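Local coordinates for extracellular solute-binding protein family 5 (Brucella melitensis, PDB 4ONY) that probably binds peptides or related solutes in the periplasm and delivers them to an ABC transporter for import, at residues A[311-316]-A[482-487]; A[320-325]-A[434-439]. All coordinates share one frame; numbering follows the deposited sequence.

Well into the chain, strand 310-315 comes first of the four segments and leads through the loop 320-325 into helix 325-333. The chain returns much later as strand 435-440, whose start packs on that loop and closes contact 2. Helix 443-458, strand 462-467 and helix 470-478 follow before strand 484-489 pairs with strand 310-315 in contact 1. The loop closed by contact 2 therefore lies wholly within the longer one closed by contact 1. Contact 1 pairs two strands of a mixed sheet and contact 2 sets a loop against a third, strand 484-489 lying between 310-315 and 435-440. The contact centres are about 10 Å apart, and Asp-483 bridges them: Asp-483 OD2 is 2.9 Å from Glu-437 N, probably a hydrogen bond.

Contact 1 (A[311-316]-A[482-487]); sequences LGFVFN and YDMILG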
ATOM      1  N   LEU A 311     -11.507   1.896   2.688  1.00 15.19           N
ATOM      2  CA  LEU A 311     -12.182   3.167   2.685  1.00 15.30           C
ATOM      3  C   LEU A 311     -13.430   2.942   3.553  1.00 14.80           C
ATOM      4  O   LEU A 311     -14.184   2.004   3.330  1.00 14.59           O
ATOM      5  CB  LEU A 311     -12.603   3.587   1.261  1.00 15.87           C
ATOM      6  CG  LEU A 311     -13.444   4.853   1.139  1.00 16.76           C
ATOM      7  CD1 LEU A 311     -12.681   6.092   1.603  1.00 17.23           C
ATOM      8  CD2 LEU A 311     -13.883   5.075  -0.293  1.00 17.47           C
ATOM      9  N   GLY A 312     -13.663   3.822   4.511  1.00 14.21           N
ATOM     10  CA  GLY A 312     -14.838   3.706   5.368  1.00 14.03           C
ATOM     11  C   GLY A 312     -15.212   4.990   6.035  1.00 14.02           C
ATOM     12  O   GLY A 312     -14.385   5.922   6.087  1.00 13.79           O
ATOM     13  N   PHE A 313     -16.440   5.051   6.585  1.00 13.56           N
ATOM     14  CA  PHE A 313     -16.772   6.121   7.508  1.00 13.29           C
ATOM     15  C   PHE A 313     -16.159   5.741   8.829  1.00 13.15           C
ATOM     16  O   PHE A 313     -16.182   4.567   9.204  1.00 14.86           O
ATOM     17  CB  PHE A 313     -18.265   6.303   7.668  1.00 13.21           C
ATOM     18  CG  PHE A 313     -18.960   6.822   6.463  1.00 13.44           C
ATOM     19  CD1 PHE A 313     -18.845   8.155   6.098  1.00 13.72           C
ATOM     20  CD2 PHE A 313     -19.791   6.002   5.714  1.00 13.93           C
ATOM     21  CE1 PHE A 313     -19.523   8.665   5.010  1.00 14.09           C
ATOM     22  CE2 PHE A 313     -20.498   6.527   4.616  1.00 14.03           C
ATOM     23  CZ  PHE A 313     -20.358   7.864   4.270  1.00 14.09           C
ATOM     24  N   VAL A 314     -15.547   6.699   9.501  1.00 12.39           N
ATOM     25  CA  VAL A 314     -14.861   6.496  10.750  1.00 11.61           C
ATOM     26  C   VAL A 314     -15.596   7.166  11.879  1.00 11.09           C
ATOM     27  O   VAL A 314     -15.889   8.348  11.812  1.00 11.43           O
ATOM     28  CB  VAL A 314     -13.422   7.037  10.715  1.00 12.03           C
ATOM     29  CG1 VAL A 314     -12.713   6.680  12.008  1.00 11.80           C
ATOM     30  CG2 VAL A 314     -12.621   6.379   9.589  1.00 12.33           C
ATOM     31  N   PHE A 315     -15.943   6.409  12.904  1.00 10.70           N
ATOM     32  CA  PHE A 315     -16.561   6.954  14.105  1.00 10.85           C
ATOM     33  C   PHE A 315     -15.464   7.455  15.040  1.00 11.60           C
ATOM     34  O   PHE A 315     -14.574   6.678  15.414  1.00 11.78           O
ATOM     35  CB  PHE A 315     -17.309   5.865  14.893  1.00 10.65           C
ATOM     36  CG  PHE A 315     -18.504   5.246  14.169  1.00 10.16           C
ATOM     37  CD1 PHE A 315     -19.741   5.896  14.165  1.00 10.13           C
ATOM     38  CD2 PHE A 315     -18.388   4.004  13.595  1.00 10.00           C
ATOM     39  CE1 PHE A 315     -20.856   5.329  13.541  1.00 10.38           C
ATOM     40  CE2 PHE A 315     -19.485   3.424  12.949  1.00 10.37           C
ATOM     41  CZ  PHE A 315     -20.717   4.097  12.930  1.00 10.43           C
ATOM     42  N   ASN A 316     -15.538   8.718  15.464  1.00 11.87           N
ATOM     43  CA  ASN A 316     -14.676   9.169  16.573  1.00 12.48           C
ATOM     44  C   ASN A 316     -15.218   8.712  17.926  1.00 12.33           C
ATOM     45  O   ASN A 316     -16.037   9.390  18.541  1.00 12.39           O
ATOM     46  CB  ASN A 316     -14.492  10.686  16.593  1.00 13.05           C
ATOM     47  CG  ASN A 316     -13.437  11.138  17.587  1.00 13.77           C
ATOM     48  OD1 ASN A 316     -12.834  10.328  18.290  1.00 13.50           O
ATOM     49  ND2 ASN A 316     -13.233  12.465  17.673  1.00 14.66           N
ATOM     50  N   TYR A 482     -13.757  16.057  15.272  1.00 14.05           N
ATOM     51  CA  TYR A 482     -14.819  15.636  14.369  1.00 14.13           C
ATOM     52  C   TYR A 482     -15.660  14.521  15.049  1.00 13.35           C
ATOM     53  O   TYR A 482     -15.180  13.856  15.973  1.00 12.88           O
ATOM     54  CB  TYR A 482     -14.254  15.120  13.027  1.00 14.31           C
ATOM     55  CG  TYR A 482     -13.184  14.063  13.219  1.00 14.42           C
ATOM     56  CD1 TYR A 482     -13.517  12.732  13.421  1.00 14.23           C
ATOM     57  CD2 TYR A 482     -11.833  14.411  13.215  1.00 14.51           C
ATOM     58  CE1 TYR A 482     -12.536  11.767  13.626  1.00 14.47           C
ATOM     59  CE2 TYR A 482     -10.856  13.462  13.424  1.00 14.41           C
ATOM     60  CZ  TYR A 482     -11.215  12.134  13.632  1.00 13.93           C
ATOM     61  OH  TYR A 482     -10.235  11.222  13.872  1.00 13.69           O
ATOM     62  N   ASP A 483     -16.886  14.336  14.571  1.00 12.83           N
ATOM     63  CA  ASP A 483     -17.724  13.214  14.941  1.00 12.54           C
ATOM     64  C   ASP A 483     -17.388  12.039  14.026  1.00 12.86           C
ATOM     65  O   ASP A 483     -17.064  10.943  14.495  1.00 12.47           O
ATOM     66  CB  ASP A 483     -19.220  13.560  14.799  1.00 12.52           C
ATOM     67  CG  ASP A 483     -19.675  14.615  15.783  1.00 12.77           C
ATOM     68  OD1 ASP A 483     -19.052  14.721  16.870  1.00 12.27           O
ATOM     69  OD2 ASP A 483     -20.641  15.335  15.465  1.00 12.60           O
ATOM     70  N   MET A 484     -17.476  12.278  12.725  1.00 12.86           N
ATOM     71  CA  MET A 484     -17.283  11.240  11.714  1.00 12.97           C
ATOM     72  C   MET A 484     -16.574  11.854  10.508  1.00 13.59           C
ATOM     73  O   MET A 484     -16.818  13.075  10.182  1.00 13.30           O
ATOM     74  CB  MET A 484     -18.643  10.670  11.298  1.00 13.40           C
ATOM     75  CG  MET A 484     -18.564   9.608  10.207  1.00 13.88           C
ATOM     76  SD  MET A 484     -20.143   8.826   9.795  1.00 13.96           S
ATOM     77  CE  MET A 484     -20.378   7.759  11.209  1.00 14.09           C
ATOM     78  N   ILE A 485     -15.702  11.064   9.873  1.00 12.94           N
ATOM     79  CA  ILE A 485     -15.035  11.422   8.620  1.00 13.47           C
ATOM     80  C   ILE A 485     -15.039  10.201   7.709  1.00 14.14           C
ATOM     81  O   ILE A 485     -15.422   9.112   8.139  1.00 15.13           O
ATOM     82  CB  ILE A 485     -13.520  11.816   8.839  1.00 13.53           C
ATOM     83  CG1 ILE A 485     -12.765  10.715   9.597  1.00 13.17           C
ATOM     84  CG2 ILE A 485     -13.401  13.151   9.604  1.00 13.87           C
ATOM     85  CD1 ILE A 485     -11.275  10.962   9.823  1.00 14.05           C
ATOM     86  N   LEU A 486     -14.542  10.368   6.484  1.00 14.56           N
ATOM     87  CA  LEU A 486     -14.141   9.242   5.653  0.50 15.10           C
ATOM     88  C   LEU A 486     -12.639   9.005   5.893  1.00 15.32           C
ATOM     89  O   LEU A 486     -11.843   9.962   5.927  1.00 15.82           O
ATOM     90  CB  LEU A 486     -14.426   9.509   4.168  0.50 15.69           C
ATOM     91  CG  LEU A 486     -15.875   9.497   3.655  0.50 15.90           C
ATOM     92  CD1 LEU A 486     -16.487  10.872   3.759  0.50 16.43           C
ATOM     93  CD2 LEU A 486     -15.923   9.106   2.202  0.50 16.28           C
ATOM     94  N   GLY A 487     -12.254   7.749   6.062  1.00 15.13           N
ATOM     95  CA  GLY A 487     -10.853   7.373   6.297  1.00 15.92           C
ATOM     96  C   GLY A 487     -10.392   6.277   5.364  1.00 16.30           C
ATOM     97  O   GLY A 487     -11.181   5.434   4.955  1.00 16.79           O
TER
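Gly-312 and Gly-487 form a hydrogen-bonded antiparallel pair, Gly-312 N reaching Gly-487 O at 3.0 Å and Gly-487 N answering to Gly-312 O. Two residues on, Val-314 N gives a short bond of 2.8 Å to Ile-485 O, while the return bond from Ile-485 N to Val-314 O is weak. Asn-316 N to Asp-483 O continues the series beyond the strand end. There the Asn-316 side chain adds another bond: with CG anti to the backbone N (chi1 -171°), ND2 meets Tyr-482 O at 2.9 Å, the acceptor lying almost in the amide plane. The Asn-316 and Tyr-482 side chains cross at about a right angle, with amide and ring planes 42° apart; ND2 lies above one ring face, toward the rim, while Ile-485 CG2 lies over the opposite face. Tyr-482 OH is hydrogen-bonded to Phe-516 O.

The strands are central in the mixed sheet of an alpha/beta lobe, as in periplasmic binding proteins: strand 557-562 flanks 311-315 and strand 435-440 flanks 484-487.

Apolar contacts separate by face. Phe-313, Phe-315, Met-484 and Leu-486 share one side, where helix 443-458 packs on Phe-313, Met-484 and Leu-486. Met-484 SD stands 4.7 Å from the Phe-313 ring centroid, an oblique Met-aromatic contact. A bend at chi3 (-75°) places Met-484 CE 3.4 Å from Phe-315 CE1. Leu-486 lies beside Phe-313 and points the same way. On the other side, Val-314 CB meets Ile-485 CG1 at 3.9 Å, and Val-314 CG2 rests 3.8 Å from Gly-487 N.

Contact 2 (A[320-325]-A[434-439]); sequences PIFADR and FAFEIM
Phe-322 drives its ring edge into the face of Phe-436, a T-shaped pair with centroids 4.9 Å apart and planes at 71°. The leading atom, Phe-322 CZ, stands over the centre of the Phe-436 ring, 3.6 Å from both CG and CD1 of Phe-436. Beside this pair, Ile-321 works with two parts of its side chain: Ile-321 CB approaches Phe-434 CE1 at 3.7 Å, and Ile-321 CD1, at the end of the longer branch, meets Phe-436 CB at 3.6 Å. That same CD1 sits over the centre of one face of the Phe-322 ring, 3.8 Å above its plane, so this methyl touches both aromatic residues. Phe-434 also reaches Phe-322, Phe-434 CZ lying 4.0 Å from Phe-322 CE1, and the two side chains cross at about a right angle.

Farther out, Phe-315 makes a second edge-to-face pair with Phe-322, and Phe-419 does so with Phe-434. Phe-322 O accepts a hydrogen bond from Arg-328 NH1, tying the loop to the helix it precedes, where Asp-324 is the N-cap. Strand 462-467 pairs with the backbone of Phe-436. The whole is an aromatic cluster seating the loop between strand 310-315 and helix 325-333 against the start of strand 435-440, within an alpha/beta lobe of the periplasmic binding protein fold.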
ATOM      1  N   PRO A 320     -18.817  11.223  23.126  1.00 14.72           N
ATOM      2  CA  PRO A 320     -19.785  10.369  23.796  1.00 14.38           C
ATOM      3  C   PRO A 320     -20.875   9.766  22.858  1.00 13.80           C
ATOM      4  O   PRO A 320     -21.345   8.623  23.046  1.00 13.98           O
ATOM      5  CB  PRO A 320     -20.405  11.328  24.810  1.00 15.71           C
ATOM      6  CG  PRO A 320     -19.247  12.240  25.166  1.00 15.85           C
ATOM      7  CD  PRO A 320     -18.488  12.423  23.904  1.00 15.63           C
ATOM      8  N   ILE A 321     -21.305  10.521  21.862  1.00 13.39           N
ATOM      9  CA  ILE A 321     -22.315   9.994  20.937  1.00 13.32           C
ATOM     10  C   ILE A 321     -21.928   8.641  20.341  1.00 12.47           C
ATOM     11  O   ILE A 321     -22.807   7.877  19.961  1.00 12.02           O
ATOM     12  CB  ILE A 321     -22.591  10.940  19.749  1.00 13.88           C
ATOM     13  CG1 ILE A 321     -21.290  11.327  19.068  1.00 14.12           C
ATOM     14  CG2 ILE A 321     -23.362  12.162  20.231  1.00 14.56           C
ATOM     15  CD1 ILE A 321     -21.490  12.098  17.788  1.00 14.92           C
ATOM     16  N   PHE A 322     -20.621   8.366  20.228  1.00 12.11           N
ATOM     17  CA  PHE A 322     -20.132   7.176  19.531  1.00 11.69           C
ATOM     18  C   PHE A 322     -19.284   6.268  20.441  1.00 12.00           C
ATOM     19  O   PHE A 322     -18.567   5.399  19.949  1.00 11.63           O
ATOM     20  CB  PHE A 322     -19.290   7.573  18.318  1.00 11.74           C
ATOM     21  CG  PHE A 322     -20.050   8.216  17.160  1.00 11.39           C
ATOM     22  CD1 PHE A 322     -21.364   7.872  16.850  1.00 12.16           C
ATOM     23  CD2 PHE A 322     -19.385   9.050  16.307  1.00 11.67           C
ATOM     24  CE1 PHE A 322     -22.027   8.435  15.775  1.00 11.87           C
ATOM     25  CE2 PHE A 322     -20.022   9.614  15.215  1.00 11.70           C
ATOM     26  CZ  PHE A 322     -21.347   9.297  14.951  1.00 11.66           C
ATOM     27  N   ALA A 323     -19.380   6.444  21.761  1.00 11.95           N
ATOM     28  CA  ALA A 323     -18.598   5.637  22.664  1.00 12.20           C
ATOM     29  C   ALA A 323     -19.071   4.179  22.793  1.00 11.95           C
ATOM     30  O   ALA A 323     -18.304   3.287  23.165  1.00 11.36           O
ATOM     31  CB  ALA A 323     -18.581   6.296  24.033  1.00 13.11           C
ATOM     32  N   ASP A 324     -20.327   3.934  22.459  1.00 11.75           N
ATOM     33  CA  ASP A 324     -20.955   2.647  22.714  1.00 11.46           C
ATOM     34  C   ASP A 324     -20.864   1.866  21.436  1.00 11.13           C
ATOM     35  O   ASP A 324     -21.469   2.235  20.413  1.00 10.57           O
ATOM     36  CB  ASP A 324     -22.436   2.875  23.134  1.00 11.95           C
ATOM     37  CG  ASP A 324     -23.121   1.623  23.623  1.00 12.25           C
ATOM     38  OD1 ASP A 324     -22.731   0.517  23.188  1.00 12.39           O
ATOM     39  OD2 ASP A 324     -24.049   1.770  24.453  1.00 12.31           O
ATOM     40  N   ARG A 325     -20.179   0.728  21.466  1.00 10.98           N
ATOM     41  CA  ARG A 325     -20.045  -0.046  20.256  1.00 11.01           C
ATOM     42  C   ARG A 325     -21.343  -0.579  19.685  1.00 11.23           C
ATOM     43  O   ARG A 325     -21.400  -0.896  18.483  1.00 10.97           O
ATOM     44  CB  ARG A 325     -19.100  -1.237  20.446  1.00 11.15           C
ATOM     45  CG  ARG A 325     -19.676  -2.386  21.257  1.00 11.69           C
ATOM     46  CD  ARG A 325     -18.625  -3.529  21.331  1.00 12.10           C
ATOM     47  NE  ARG A 325     -19.171  -4.739  21.966  1.00 12.87           N
ATOM     48  CZ  ARG A 325     -18.416  -5.819  22.223  1.00 12.61           C
ATOM     49  NH1 ARG A 325     -17.117  -5.772  21.957  1.00 12.29           N
ATOM     50  NH2 ARG A 325     -18.938  -6.894  22.745  1.00 12.33           N
ATOM     51  N   PHE A 434     -30.775  12.671  18.503  1.00 15.07           N
ATOM     52  CA  PHE A 434     -29.465  12.159  18.084  1.00 15.00           C
ATOM     53  C   PHE A 434     -29.048  12.874  16.801  1.00 14.34           C
ATOM     54  O   PHE A 434     -29.774  12.854  15.801  1.00 14.74           O
ATOM     55  CB  PHE A 434     -29.500  10.641  17.868  1.00 15.54           C
ATOM     56  CG  PHE A 434     -28.134  10.020  17.747  1.00 15.85           C
ATOM     57  CD1 PHE A 434     -27.195  10.205  18.737  1.00 16.48           C
ATOM     58  CD2 PHE A 434     -27.791   9.241  16.677  1.00 16.60           C
ATOM     59  CE1 PHE A 434     -25.912   9.631  18.664  1.00 16.86           C
ATOM     60  CE2 PHE A 434     -26.542   8.645  16.588  1.00 16.33           C
ATOM     61  CZ  PHE A 434     -25.582   8.838  17.571  1.00 16.08           C
ATOM     62  N   ALA A 435     -27.879  13.481  16.836  1.00 13.75           N
ATOM     63  CA  ALA A 435     -27.376  14.268  15.746  1.00 13.66           C
ATOM     64  C   ALA A 435     -25.850  14.244  15.736  1.00 13.42           C
ATOM     65  O   ALA A 435     -25.239  14.160  16.785  1.00 12.88           O
ATOM     66  CB  ALA A 435     -27.858  15.684  15.897  1.00 14.00           C
ATOM     67  N   PHE A 436     -25.252  14.306  14.550  1.00 13.18           N
ATOM     68  CA  PHE A 436     -23.832  14.393  14.452  1.00 13.51           C
ATOM     69  C   PHE A 436     -23.410  14.967  13.119  1.00 13.68           C
ATOM     70  O   PHE A 436     -24.246  15.168  12.223  1.00 13.04           O
ATOM     71  CB  PHE A 436     -23.155  13.042  14.695  1.00 13.59           C
ATOM     72  CG  PHE A 436     -23.453  11.977  13.677  1.00 13.47           C
ATOM     73  CD1 PHE A 436     -22.591  11.772  12.600  1.00 13.50           C
ATOM     74  CD2 PHE A 436     -24.497  11.078  13.871  1.00 13.77           C
ATOM     75  CE1 PHE A 436     -22.814  10.748  11.706  1.00 13.47           C
ATOM     76  CE2 PHE A 436     -24.713  10.032  12.996  1.00 13.39           C
ATOM     77  CZ  PHE A 436     -23.876   9.880  11.898  1.00 13.56           C
ATOM     78  N   GLU A 437     -22.131  15.290  13.017  1.00 13.47           N
ATOM     79  CA  GLU A 437     -21.563  15.887  11.813  1.00 14.00           C
ATOM     80  C   GLU A 437     -20.634  14.926  11.064  1.00 13.95           C
ATOM     81  O   GLU A 437     -19.757  14.281  11.671  1.00 14.56           O
ATOM     82  CB  GLU A 437     -20.748  17.138  12.200  1.00 15.03           C
ATOM     83  CG  GLU A 437     -20.043  17.846  11.057  1.00 15.09           C
ATOM     84  CD  GLU A 437     -19.141  18.920  11.574  1.00 16.10           C
ATOM     85  OE1 GLU A 437     -17.984  18.657  11.902  1.00 16.81           O
ATOM     86  OE2 GLU A 437     -19.567  20.082  11.621  1.00 17.98           O
ATOM     87  N   ILE A 438     -20.765  14.867   9.753  1.00 13.46           N
ATOM     88  CA  ILE A 438     -19.750  14.224   8.912  1.00 13.72           C
ATOM     89  C   ILE A 438     -18.892  15.313   8.242  1.00 14.24           C
ATOM     90  O   ILE A 438     -19.421  16.116   7.433  1.00 14.93           O
ATOM     91  CB  ILE A 438     -20.364  13.322   7.839  1.00 13.09           C
ATOM     92  CG1 ILE A 438     -21.259  12.248   8.486  1.00 12.83           C
ATOM     93  CG2 ILE A 438     -19.261  12.646   7.036  1.00 13.01           C
ATOM     94  CD1 ILE A 438     -21.999  11.377   7.490  1.00 13.21           C
ATOM     95  N   MET A 439     -17.606  15.367   8.589  1.00 14.87           N
ATOM     96  CA  MET A 439     -16.686  16.317   7.985  1.00 15.83           C
ATOM     97  C   MET A 439     -16.139  15.675   6.703  1.00 16.48           C
ATOM     98  O   MET A 439     -15.503  14.573   6.736  1.00 15.85           O
ATOM     99  CB  MET A 439     -15.546  16.678   8.927  1.00 17.23           C
ATOM    100  CG  MET A 439     -14.596  17.759   8.378  1.00 18.00           C
ATOM    101  SD  MET A 439     -13.310  18.358   9.534  1.00 21.98           S
ATOM    102  CE  MET A 439     -12.313  16.820   9.761  1.00 20.00           C
TER